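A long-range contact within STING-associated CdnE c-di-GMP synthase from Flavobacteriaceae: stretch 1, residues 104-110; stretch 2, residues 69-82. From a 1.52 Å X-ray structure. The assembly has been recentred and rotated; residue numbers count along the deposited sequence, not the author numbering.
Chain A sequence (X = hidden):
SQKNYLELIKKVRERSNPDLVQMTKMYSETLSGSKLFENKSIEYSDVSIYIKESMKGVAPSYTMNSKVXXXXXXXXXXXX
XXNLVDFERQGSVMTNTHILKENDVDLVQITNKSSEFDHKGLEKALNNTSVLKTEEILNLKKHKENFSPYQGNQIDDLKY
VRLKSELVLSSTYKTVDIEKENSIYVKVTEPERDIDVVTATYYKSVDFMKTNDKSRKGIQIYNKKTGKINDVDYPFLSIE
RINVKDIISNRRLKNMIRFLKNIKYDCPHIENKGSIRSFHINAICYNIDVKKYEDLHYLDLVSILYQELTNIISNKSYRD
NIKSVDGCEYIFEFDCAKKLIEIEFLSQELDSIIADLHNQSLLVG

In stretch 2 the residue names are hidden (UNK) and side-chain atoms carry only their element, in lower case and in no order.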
# COMPACT_ATOMS: atom_id res chain seq x y z
N ASP A 104 2.78 3.32 10.46
CA ASP A 104 3.28 4.63 10.13
C ASP A 104 3.68 4.72 8.68
O ASP A 104 4.06 3.72 8.05
CB ASP A 104 4.51 4.93 10.99
CG ASP A 104 4.14 5.27 12.38
OD1 ASP A 104 3.68 6.41 12.61
OD2 ASP A 104 4.31 4.40 13.26
N VAL A 105 3.58 5.95 8.14
CA VAL A 105 4.26 6.25 6.86
C VAL A 105 5.76 6.03 7.06
O VAL A 105 6.31 6.31 8.14
CB VAL A 105 4.01 7.67 6.32
CG1 VAL A 105 2.52 7.93 6.01
CG2 VAL A 105 4.51 8.76 7.29
N ASP A 106 6.44 5.57 6.00
CA ASP A 106 7.91 5.64 6.00
C ASP A 106 8.34 6.91 5.27
O ASP A 106 7.73 7.30 4.25
CB ASP A 106 8.56 4.50 5.19
CG ASP A 106 8.34 3.13 5.72
OD1 ASP A 106 8.11 2.94 6.91
OD2 ASP A 106 8.47 2.18 4.90
N LEU A 107 9.41 7.54 5.76
CA LEU A 107 10.01 8.64 5.03
C LEU A 107 11.07 8.09 4.07
O LEU A 107 11.91 7.27 4.47
CB LEU A 107 10.66 9.61 6.02
CG LEU A 107 11.37 10.84 5.37
CD1 LEU A 107 11.36 11.98 6.36
CD2 LEU A 107 12.84 10.51 5.00
N VAL A 108 11.02 8.50 2.80
CA VAL A 108 11.99 8.04 1.81
C VAL A 108 12.80 9.24 1.37
O VAL A 108 12.24 10.26 0.93
CB VAL A 108 11.28 7.41 0.59
CG1 VAL A 108 12.33 6.72 -0.30
CG2 VAL A 108 10.30 6.37 1.05
N GLN A 109 14.13 9.14 1.44
CA GLN A 109 15.00 10.18 0.90
C GLN A 109 15.76 9.57 -0.27
O GLN A 109 16.29 8.47 -0.16
CB GLN A 109 15.89 10.78 1.96
CG GLN A 109 16.86 9.80 2.57
CD GLN A 109 17.68 10.45 3.68
OE1 GLN A 109 17.73 11.69 3.84
NE2 GLN A 109 18.36 9.60 4.44
N ILE A 110 15.70 10.22 -1.44
CA ILE A 110 16.13 9.63 -2.69
C ILE A 110 17.20 10.54 -3.27
O ILE A 110 16.92 11.71 -3.57
CB ILE A 110 14.93 9.48 -3.65
CG1 ILE A 110 13.75 8.80 -2.95
CG2 ILE A 110 15.38 8.69 -4.85
CD1 ILE A 110 12.37 9.00 -3.69
N UNK A 69 4.75 13.55 12.27
CA UNK A 69 6.04 13.10 12.78
C UNK A 69 7.05 12.95 11.65
O UNK A 69 8.20 13.38 11.77
c UNK A 69 5.91 11.78 13.55
N UNK A 70 6.64 12.35 10.55
CA UNK A 70 7.57 12.19 9.42
C UNK A 70 7.95 13.55 8.82
O UNK A 70 9.12 13.76 8.43
c UNK A 70 6.94 11.30 8.34
N UNK A 71 7.02 14.51 8.81
CA UNK A 71 7.38 15.86 8.35
C UNK A 71 8.45 16.50 9.25
O UNK A 71 9.34 17.23 8.76
n UNK A 71 3.96 16.99 7.27
c UNK A 71 5.19 16.45 7.18
c UNK A 71 6.16 16.79 8.32
o UNK A 71 5.51 15.73 6.25
N UNK A 72 8.34 16.31 10.57
CA UNK A 72 9.35 16.85 11.48
C UNK A 72 10.71 16.23 11.21
O UNK A 72 11.74 16.94 11.19
c UNK A 72 7.72 17.43 13.26
c UNK A 72 7.42 17.42 14.72
c UNK A 72 8.95 16.63 12.94
c UNK A 72 6.24 18.38 15.00
n UNK A 72 6.04 18.58 16.49
N UNK A 73 10.76 14.90 11.00
CA UNK A 73 12.03 14.25 10.64
C UNK A 73 12.58 14.84 9.33
O UNK A 73 13.80 15.11 9.21
c UNK A 73 13.10 12.03 10.10
c UNK A 73 11.83 12.73 10.52
c UNK A 73 11.41 12.18 11.88
N UNK A 74 11.71 14.95 8.31
CA UNK A 74 12.14 15.50 7.03
C UNK A 74 12.81 16.86 7.19
O UNK A 74 13.83 17.12 6.53
c UNK A 74 10.25 16.35 3.72
c UNK A 74 11.37 16.23 4.75
o UNK A 74 10.22 17.40 3.02
c UNK A 74 10.92 15.63 6.08
o UNK A 74 9.45 15.42 3.55
N UNK A 75 12.27 17.74 8.04
CA UNK A 75 12.86 19.08 8.16
C UNK A 75 14.32 18.99 8.61
O UNK A 75 15.19 19.72 8.11
c UNK A 75 12.07 19.93 9.15
N UNK A 76 14.63 18.08 9.54
CA UNK A 76 16.02 17.92 9.98
C UNK A 76 16.90 17.39 8.85
O UNK A 76 18.03 17.87 8.63
c UNK A 76 14.33 17.27 13.07
c UNK A 76 15.31 18.94 14.13
n UNK A 76 16.08 18.60 13.10
c UNK A 76 15.48 17.56 12.41
n UNK A 76 14.23 18.17 14.12
c UNK A 76 16.08 16.98 11.18
N UNK A 77 16.43 16.35 8.14
CA UNK A 77 17.24 15.79 7.08
C UNK A 77 17.38 16.78 5.93
O UNK A 77 18.43 16.83 5.29
c UNK A 77 15.60 12.28 6.96
c UNK A 77 16.37 13.41 7.61
c UNK A 77 16.58 14.50 6.59
c UNK A 77 17.78 12.85 7.96
N UNK A 78 16.36 17.60 5.68
CA UNK A 78 16.42 18.57 4.57
C UNK A 78 17.39 19.69 4.90
O UNK A 78 18.18 20.09 4.04
c UNK A 78 15.02 20.12 3.16
c UNK A 78 12.90 19.57 2.00
c UNK A 78 13.57 20.58 2.82
c UNK A 78 15.03 19.14 4.29
n UNK A 78 11.73 20.26 1.25
N UNK A 79 17.40 20.16 6.16
CA UNK A 79 18.39 21.16 6.53
C UNK A 79 19.81 20.60 6.38
O UNK A 79 20.72 21.31 5.94
c UNK A 79 18.97 22.90 8.32
c UNK A 79 19.38 24.69 10.05
n UNK A 79 20.83 24.42 10.07
c UNK A 79 18.63 23.39 9.73
c UNK A 79 18.12 21.61 7.96
N UNK A 80 20.01 19.32 6.74
CA UNK A 80 21.33 18.69 6.68
C UNK A 80 21.82 18.46 5.26
O UNK A 80 23.00 18.75 4.97
o UNK A 80 22.37 16.53 7.19
c UNK A 80 21.26 17.36 7.47
N UNK A 81 20.98 17.89 4.38
CA UNK A 81 21.49 17.45 3.09
C UNK A 81 20.38 17.38 2.05
O UNK A 81 20.45 16.57 1.11
c UNK A 81 20.56 13.80 5.56
c UNK A 81 20.40 14.20 3.41
n UNK A 81 21.44 14.74 5.27
n UNK A 81 19.93 13.44 4.46
c UNK A 81 21.35 15.03 3.91
c UNK A 81 22.18 16.08 3.24
N UNK A 82 19.40 18.29 2.21
CA UNK A 82 18.33 18.38 1.22
C UNK A 82 18.82 18.68 -0.19
O UNK A 82 18.12 18.38 -1.17

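Position 69 carries a single side-chain carbon; its CB points toward stretch 1 but stays 5.9 Å from the closest atom, Asp104 OD1, so there is no contact, and the residue is Ala69. Position 70 also has one carbon, and its CB packs 3.7 Å from Val105 CG2; this is Ala70. Ala70 CA and Leu107 CA, 6.2 Å apart, are the nearest CA pair, and Ala70 O sits 3.5 Å from Leu107 CD1.

At position 71 two carbons, the second bearing one oxygen and one nitrogen, form a carboxamide that makes no contact with stretch 1: Asn71. Position 72, four carbons in a row ending in nitrogen, points away and is Lys72. Position 73 has one carbon carrying two more, and one branch comes within 4.1 Å of Leu107 CD1. The fork at CB, with carbons alone, identifies Val73, the branch being CG1.

Position 74 has three carbons, the third carrying two oxygens, and its CB lies 3.7 Å from Leu107 CD1; a carboxylate on the third carbon makes this Glu74. Position 75 has one carbon, which faces away, and is Ala75. Position 76 holds one carbon and a five-membered ring of three carbons and two nitrogens, an imidazole out of reach of stretch 1: His76.

Position 77 has four carbons forked at the second, and one terminal methyl lies 3.8 Å from both Leu107 CD2 and Gln109 OE1. It is Leu77, and the methyl is CD1. Positions 78 and 79 each show four carbons in a row ending in nitrogen and touch nothing on stretch 1: Lys78, whose NZ forms a long salt bridge with Glu74 OE2 (3.7 Å), and Lys79. Position 80, one carbon and one oxygen, is Ser80.

Position 81 repeats the imidazole pattern, but here a ring nitrogen reaches 2.9 Å from Gln109 OE1. This is His81, with NE2 donating to OE1 at an N-H...O angle of 163°, near the ring plane. Its ND1 is hydrogen-bonded to Ser80 OG (2.8 Å), so both ring nitrogens are engaged. Position 82 has no side-chain atoms and is Gly82; an ideal CB would lie 2.6 Å from Lys78 O.

The helix runs at 26° to the strand, in the same general direction. Val105, just before the strand, meets Ala70; Leu107, the most covered residue, meets Ala70, Val73, Glu74 and Leu77; Gln109 meets Leu77 and His81, so the contact moves up the helix along with the strand. Apolar packing dominates, while the nearly linear His81–Gln109 hydrogen bond adds a directional polar link toward the helix's C-terminal part.

Stretch 2, residues 69-82: AANKVEAHLKKSHG
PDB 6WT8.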